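Local coordinates for 2,3,4,5-tetrahydropyridine-2,6-dicarboxylate N-succinyltransferase (Campylobacter jejuni, PDB 2RIJ), which probably catalyses the succinyl-CoA-dependent succinylation and ring opening of tetrahydrodipicolinate, the first step of the succinylase branch of lysine biosynthesis, at residues M63-M68 with I90-S95; K113-K118 with D122-V127. One frame throughout, in Å; residues are numbered along the deposited sequence.

Three helices and a strand of the N-terminal domain show how short chain closures can build one buried layer. From the N terminus, helix 57-69 comes first; the chain then runs through strand 80-84 into helix 87-96, whose packing against the earlier helix in contact 1 closes a loop of 21 residues. Helix 107-117 follows, and contact 2 closes a much shorter loop, with three residues between its segments, as the chain passes into strand 124-129. The closures are in series, neither nested nor crossed, yet they touch: Asp91 pairs with Lys116, Ile90 packs on Ile115, and Phe126 lies against Met63 and Phe67. Together they tie three helices to the antiparallel sheet.

Contact 1: M63-M68 with I90-S95; sequences MLEAFM and IDFALS
The Phe92 ring meets helix 57-69 obliquely, along its CD2, CE2 and CZ atoms, against Ala66 and Glu65. CD2 lies 3.5 Å from both CA and CB of Ala66, so the ring touches the backbone as well as the methyl group. Further round the ring, CZ approaches CG of Glu65 at 3.9 Å. The Glu65 carboxylate is turned 47° from the ring plane; it is the aliphatic part of this side chain that packs, while OE1 forms a salt bridge with Lys19. Phe92 is directed across the interface with CG opposite its backbone N (chi1 175°), and its carbonyl oxygen accepts a bond from Ser95 OG at 2.8 Å, one turn later in the same helix.

A second point of contact is made by Ala93, whose CB faces the selenium of selenomethionine Met63 at 3.9 Å. Met63 was deposited in two conformers, which makes this detail less certain than the aromatic packing. The short helical segments approach to 9.0 Å between axes and run at 130° to each other, joining helix 57-69 to helix 87-96. Leu112 of helix 107-117 also touches Met63 and Ala93. With no hydrogen bond or salt bridge crossing between the segments, their association rests on van der Waals packing and on burial of apolar surface.

Contact 2: K113-K118 with D122-V127; sequences KIIKDK and DEFSFV
Ile115 and Phe124 meet because the first torsion of Ile115 (chi1 -70°) sets CG2 opposite the backbone N, while that of Phe124 (chi1 -55°) swings the ring back beside its own N and toward the helix. CG2 consequently sits over one ring face, 3.9 Å from the centroid of the Phe124 ring and 17° off the normal, a CH-pi contact. The CG1 branch of Ile115 reaches the ring less closely, at 4.2 Å from CE1 of Phe124. On the opposite face lies CG of neighbouring Glu123, displaced toward the rim, leaving the ring between two aliphatic groups.

The setting is a helix followed by a short connection and a strand: helix 107-117 packs on the antiparallel sheet through the strand it leads into, 124-129, which pairs with strands 27-35 and 80-84. Lys118, where the chain leaves helical geometry, places its carbonyl O at the ring edge, in plane and 3.7 Å from CE2 of Phe124. Its partial negative charge there probably suits the slightly positive rim of the aromatic ring. Met192 of a second subunit packs against both Ile115 and Phe124.

Contact 1: M63-M68 with I90-S95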
loop_
_atom_site.group_PDB
_atom_site.type_symbol
_atom_site.label_atom_id
_atom_site.label_comp_id
_atom_site.label_asym_id
_atom_site.label_seq_id
_atom_site.Cartn_x
_atom_site.Cartn_y
_atom_site.Cartn_z
HETATM N N MSE A 63 59.731 -31.842 -22.986
HETATM C CA MSE A 63 58.678 -32.866 -22.911
HETATM C C MSE A 63 58.102 -33.201 -24.270
HETATM O O MSE A 63 57.920 -34.354 -24.617
HETATM C CB MSE A 63 57.502 -32.395 -22.043
HETATM C CG MSE A 63 57.806 -32.229 -20.582
HETATM SE SE MSE A 63 58.696 -33.755 -19.759
HETATM C CE MSE A 63 57.698 -35.261 -20.527
ATOM N N LEU A 64 57.787 -32.166 -25.039
ATOM C CA LEU A 64 57.283 -32.347 -26.400
ATOM C C LEU A 64 58.318 -33.079 -27.255
ATOM O O LEU A 64 57.978 -33.975 -28.053
ATOM C CB LEU A 64 56.937 -30.998 -27.023
ATOM C CG LEU A 64 55.700 -30.347 -26.374
ATOM C CD1 LEU A 64 55.564 -28.908 -26.847
ATOM C CD2 LEU A 64 54.438 -31.197 -26.651
ATOM N N GLU A 65 59.585 -32.700 -27.097
ATOM C CA GLU A 65 60.660 -33.382 -27.822
ATOM C C GLU A 65 60.826 -34.872 -27.418
ATOM O O GLU A 65 61.190 -35.686 -28.242
ATOM C CB GLU A 65 61.960 -32.620 -27.664
ATOM C CG GLU A 65 63.157 -33.235 -28.365
ATOM C CD GLU A 65 63.070 -33.218 -29.890
ATOM O OE1 GLU A 65 62.178 -32.555 -30.478
ATOM O OE2 GLU A 65 63.939 -33.872 -30.513
ATOM N N ALA A 66 60.552 -35.229 -26.167
ATOM C CA ALA A 66 60.625 -36.616 -25.762
ATOM C C ALA A 66 59.693 -37.478 -26.629
ATOM O O ALA A 66 60.036 -38.577 -27.013
ATOM C CB ALA A 66 60.294 -36.758 -24.288
ATOM N N PHE A 67 58.523 -36.940 -26.931
ATOM C CA PHE A 67 57.521 -37.604 -27.721
ATOM C C PHE A 67 57.923 -37.595 -29.182
ATOM O O PHE A 67 57.879 -38.634 -29.835
ATOM C CB PHE A 67 56.165 -36.919 -27.552
ATOM C CG PHE A 67 55.567 -37.080 -26.179
ATOM C CD1 PHE A 67 55.277 -38.318 -25.674
ATOM C CD2 PHE A 67 55.266 -35.975 -25.418
ATOM C CE1 PHE A 67 54.728 -38.457 -24.412
ATOM C CE2 PHE A 67 54.685 -36.109 -24.129
ATOM C CZ PHE A 67 54.443 -37.355 -23.648
HETATM N N MSE A 68 58.346 -36.438 -29.677
HETATM C CA MSE A 68 58.741 -36.334 -31.081
HETATM C C MSE A 68 59.913 -37.239 -31.398
HETATM O O MSE A 68 59.944 -37.845 -32.476
HETATM C CB MSE A 68 59.054 -34.906 -31.447
HETATM C CG MSE A 68 57.805 -34.045 -31.485
HETATM SE SE MSE A 68 58.157 -32.235 -32.150
HETATM C CE MSE A 68 58.927 -31.346 -30.548
ATOM N N ILE A 90 60.486 -40.054 -19.695
ATOM C CA ILE A 90 60.960 -39.472 -18.445
ATOM C C ILE A 90 62.486 -39.474 -18.432
ATOM O O ILE A 90 63.115 -38.470 -18.081
ATOM C CB ILE A 90 60.381 -40.233 -17.227
ATOM C CG1 ILE A 90 58.866 -40.003 -17.155
ATOM C CG2 ILE A 90 61.044 -39.766 -15.965
ATOM C CD1 ILE A 90 58.062 -41.195 -16.691
ATOM N N ASP A 91 63.087 -40.599 -18.837
ATOM C CA ASP A 91 64.549 -40.708 -18.882
ATOM C C ASP A 91 65.176 -39.749 -19.918
ATOM O O ASP A 91 66.214 -39.121 -19.657
ATOM C CB ASP A 91 64.959 -42.149 -19.162
ATOM C CG ASP A 91 64.745 -43.059 -17.961
ATOM O OD1 ASP A 91 64.837 -42.589 -16.798
ATOM O OD2 ASP A 91 64.500 -44.256 -18.197
ATOM N N PHE A 92 64.518 -39.601 -21.062
ATOM C CA PHE A 92 64.963 -38.668 -22.064
ATOM C C PHE A 92 64.959 -37.259 -21.468
ATOM O O PHE A 92 65.929 -36.532 -21.623
ATOM C CB PHE A 92 64.068 -38.685 -23.287
ATOM C CG PHE A 92 64.437 -37.642 -24.306
ATOM C CD1 PHE A 92 65.435 -37.882 -25.218
ATOM C CD2 PHE A 92 63.804 -36.418 -24.336
ATOM C CE1 PHE A 92 65.797 -36.897 -26.148
ATOM C CE2 PHE A 92 64.159 -35.460 -25.239
ATOM C CZ PHE A 92 65.149 -35.693 -26.141
ATOM N N ALA A 93 63.852 -36.870 -20.833
ATOM C CA ALA A 93 63.709 -35.508 -20.286
ATOM C C ALA A 93 64.786 -35.259 -19.211
ATOM O O ALA A 93 65.482 -34.260 -19.249
ATOM C CB ALA A 93 62.261 -35.286 -19.722
ATOM N N LEU A 94 64.962 -36.208 -18.293
ATOM C CA LEU A 94 65.956 -36.090 -17.223
ATOM C C LEU A 94 67.385 -36.010 -17.727
ATOM O O LEU A 94 68.253 -35.342 -17.118
ATOM C CB LEU A 94 65.817 -37.228 -16.229
ATOM C CG LEU A 94 64.652 -37.059 -15.235
ATOM C CD1 LEU A 94 64.406 -38.367 -14.503
ATOM C CD2 LEU A 94 64.896 -35.870 -14.289
ATOM N N SER A 95 67.653 -36.648 -18.856
ATOM C CA SER A 95 68.971 -36.531 -19.452
ATOM C C SER A 95 69.201 -35.132 -20.071
ATOM O O SER A 95 70.292 -34.576 -19.940
ATOM C CB SER A 95 69.245 -37.677 -20.437
ATOM O OG SER A 95 68.579 -37.500 -21.662
#

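Contact 2: K113-K118 with D122-V127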
loop_
_atom_site.group_PDB
_atom_site.type_symbol
_atom_site.label_atom_id
_atom_site.label_comp_id
_atom_site.label_asym_id
_atom_site.label_seq_id
_atom_site.Cartn_x
_atom_site.Cartn_y
_atom_site.Cartn_z
ATOM N N LYS A 113 61.759 -36.550 -11.530
ATOM C CA LYS A 113 62.479 -37.492 -10.667
ATOM C C LYS A 113 61.468 -38.336 -9.908
ATOM O O LYS A 113 61.628 -39.553 -9.772
ATOM C CB LYS A 113 63.367 -36.754 -9.684
ATOM C CG LYS A 113 64.504 -36.034 -10.326
ATOM C CD LYS A 113 65.235 -35.196 -9.296
ATOM C CE LYS A 113 66.294 -34.335 -9.955
ATOM N NZ LYS A 113 67.228 -33.744 -8.959
ATOM N N ILE A 114 60.418 -37.692 -9.414
ATOM C CA ILE A 114 59.383 -38.392 -8.630
ATOM C C ILE A 114 58.595 -39.375 -9.490
ATOM O O ILE A 114 58.382 -40.502 -9.098
ATOM C CB ILE A 114 58.417 -37.392 -7.917
ATOM C CG1 ILE A 114 59.112 -36.744 -6.720
ATOM C CG2 ILE A 114 57.150 -38.115 -7.412
ATOM C CD1 ILE A 114 58.538 -35.377 -6.263
ATOM N N ILE A 115 58.194 -38.944 -10.684
ATOM C CA ILE A 115 57.437 -39.800 -11.579
ATOM C C ILE A 115 58.286 -41.016 -11.994
ATOM O O ILE A 115 57.781 -42.126 -12.030
ATOM C CB ILE A 115 56.944 -39.011 -12.804
ATOM C CG1 ILE A 115 55.854 -38.017 -12.377
ATOM C CG2 ILE A 115 56.406 -39.939 -13.898
ATOM C CD1 ILE A 115 55.544 -36.999 -13.477
ATOM N N LYS A 116 59.569 -40.800 -12.272
ATOM C CA LYS A 116 60.478 -41.925 -12.623
ATOM C C LYS A 116 60.500 -42.929 -11.496
ATOM O O LYS A 116 60.279 -44.112 -11.705
ATOM C CB LYS A 116 61.900 -41.451 -12.862
ATOM C CG LYS A 116 62.839 -42.592 -13.314
ATOM C CD LYS A 116 64.281 -42.176 -13.335
ATOM C CE LYS A 116 65.220 -43.405 -13.507
ATOM N NZ LYS A 116 64.845 -44.427 -14.545
ATOM N N ASP A 117 60.745 -42.438 -10.295
ATOM C CA ASP A 117 60.686 -43.274 -9.103
ATOM C C ASP A 117 59.353 -43.999 -8.864
ATOM O O ASP A 117 59.354 -45.142 -8.404
ATOM C CB ASP A 117 61.086 -42.429 -7.892
ATOM C CG ASP A 117 61.131 -43.235 -6.602
ATOM O OD1 ASP A 117 61.800 -44.281 -6.593
ATOM O OD2 ASP A 117 60.500 -42.817 -5.603
ATOM N N LYS A 118 58.217 -43.395 -9.206
ATOM C CA LYS A 118 56.928 -44.035 -9.003
ATOM C C LYS A 118 56.270 -44.481 -10.305
ATOM O O LYS A 118 55.039 -44.631 -10.355
ATOM C CB LYS A 118 55.970 -43.075 -8.280
ATOM C CG LYS A 118 56.542 -42.345 -7.072
ATOM C CD LYS A 118 56.791 -43.312 -5.960
ATOM C CE LYS A 118 57.053 -42.624 -4.642
ATOM N NZ LYS A 118 57.270 -43.698 -3.631
ATOM N N ASP A 122 50.804 -46.252 -18.274
ATOM C CA ASP A 122 49.501 -45.621 -18.474
ATOM C C ASP A 122 48.949 -44.808 -17.288
ATOM O O ASP A 122 47.762 -44.533 -17.226
ATOM C CB ASP A 122 48.477 -46.672 -18.903
ATOM C CG ASP A 122 48.880 -47.377 -20.173
ATOM O OD1 ASP A 122 49.090 -46.689 -21.198
ATOM O OD2 ASP A 122 49.017 -48.612 -20.124
ATOM N N GLU A 123 49.809 -44.432 -16.375
ATOM C CA GLU A 123 49.428 -43.778 -15.118
ATOM C C GLU A 123 49.564 -42.253 -15.261
ATOM O O GLU A 123 48.829 -41.488 -14.636
ATOM C CB GLU A 123 50.397 -44.293 -14.041
ATOM C CG GLU A 123 50.252 -43.736 -12.619
ATOM C CD GLU A 123 49.230 -44.476 -11.784
ATOM O OE1 GLU A 123 48.571 -45.375 -12.332
ATOM O OE2 GLU A 123 49.105 -44.161 -10.587
ATOM N N PHE A 124 50.552 -41.817 -16.050
ATOM C CA PHE A 124 50.904 -40.426 -16.180
ATOM C C PHE A 124 50.797 -39.957 -17.622
ATOM O O PHE A 124 51.108 -40.695 -18.574
ATOM C CB PHE A 124 52.317 -40.187 -15.657
ATOM C CG PHE A 124 52.539 -40.649 -14.261
ATOM C CD1 PHE A 124 52.175 -39.865 -13.195
ATOM C CD2 PHE A 124 53.185 -41.856 -14.010
ATOM C CE1 PHE A 124 52.384 -40.292 -11.861
ATOM C CE2 PHE A 124 53.408 -42.294 -12.693
ATOM C CZ PHE A 124 53.025 -41.512 -11.623
ATOM N N SER A 125 50.336 -38.723 -17.780
ATOM C CA SER A 125 50.114 -38.138 -19.107
ATOM C C SER A 125 50.533 -36.677 -19.121
ATOM O O SER A 125 50.232 -35.911 -18.200
ATOM C CB SER A 125 48.645 -38.225 -19.532
ATOM O OG SER A 125 48.252 -39.544 -19.877
ATOM N N PHE A 126 51.242 -36.305 -20.176
ATOM C CA PHE A 126 51.533 -34.916 -20.454
ATOM C C PHE A 126 50.317 -34.264 -21.098
ATOM O O PHE A 126 49.660 -34.833 -21.986
ATOM C CB PHE A 126 52.711 -34.817 -21.387
ATOM C CG PHE A 126 53.125 -33.419 -21.697
ATOM C CD1 PHE A 126 53.822 -32.667 -20.768
ATOM C CD2 PHE A 126 52.817 -32.851 -22.927
ATOM C CE1 PHE A 126 54.231 -31.386 -21.081
ATOM C CE2 PHE A 126 53.204 -31.568 -23.233
ATOM C CZ PHE A 126 53.932 -30.843 -22.331
ATOM N N VAL A 127 49.986 -33.080 -20.609
ATOM C CA VAL A 127 48.779 -32.367 -21.022
ATOM C C VAL A 127 49.211 -30.947 -21.293
ATOM O O VAL A 127 49.813 -30.327 -20.448
ATOM C CB VAL A 127 47.693 -32.403 -19.913
ATOM C CG1 VAL A 127 46.408 -31.749 -20.375
ATOM C CG2 VAL A 127 47.450 -33.853 -19.453
#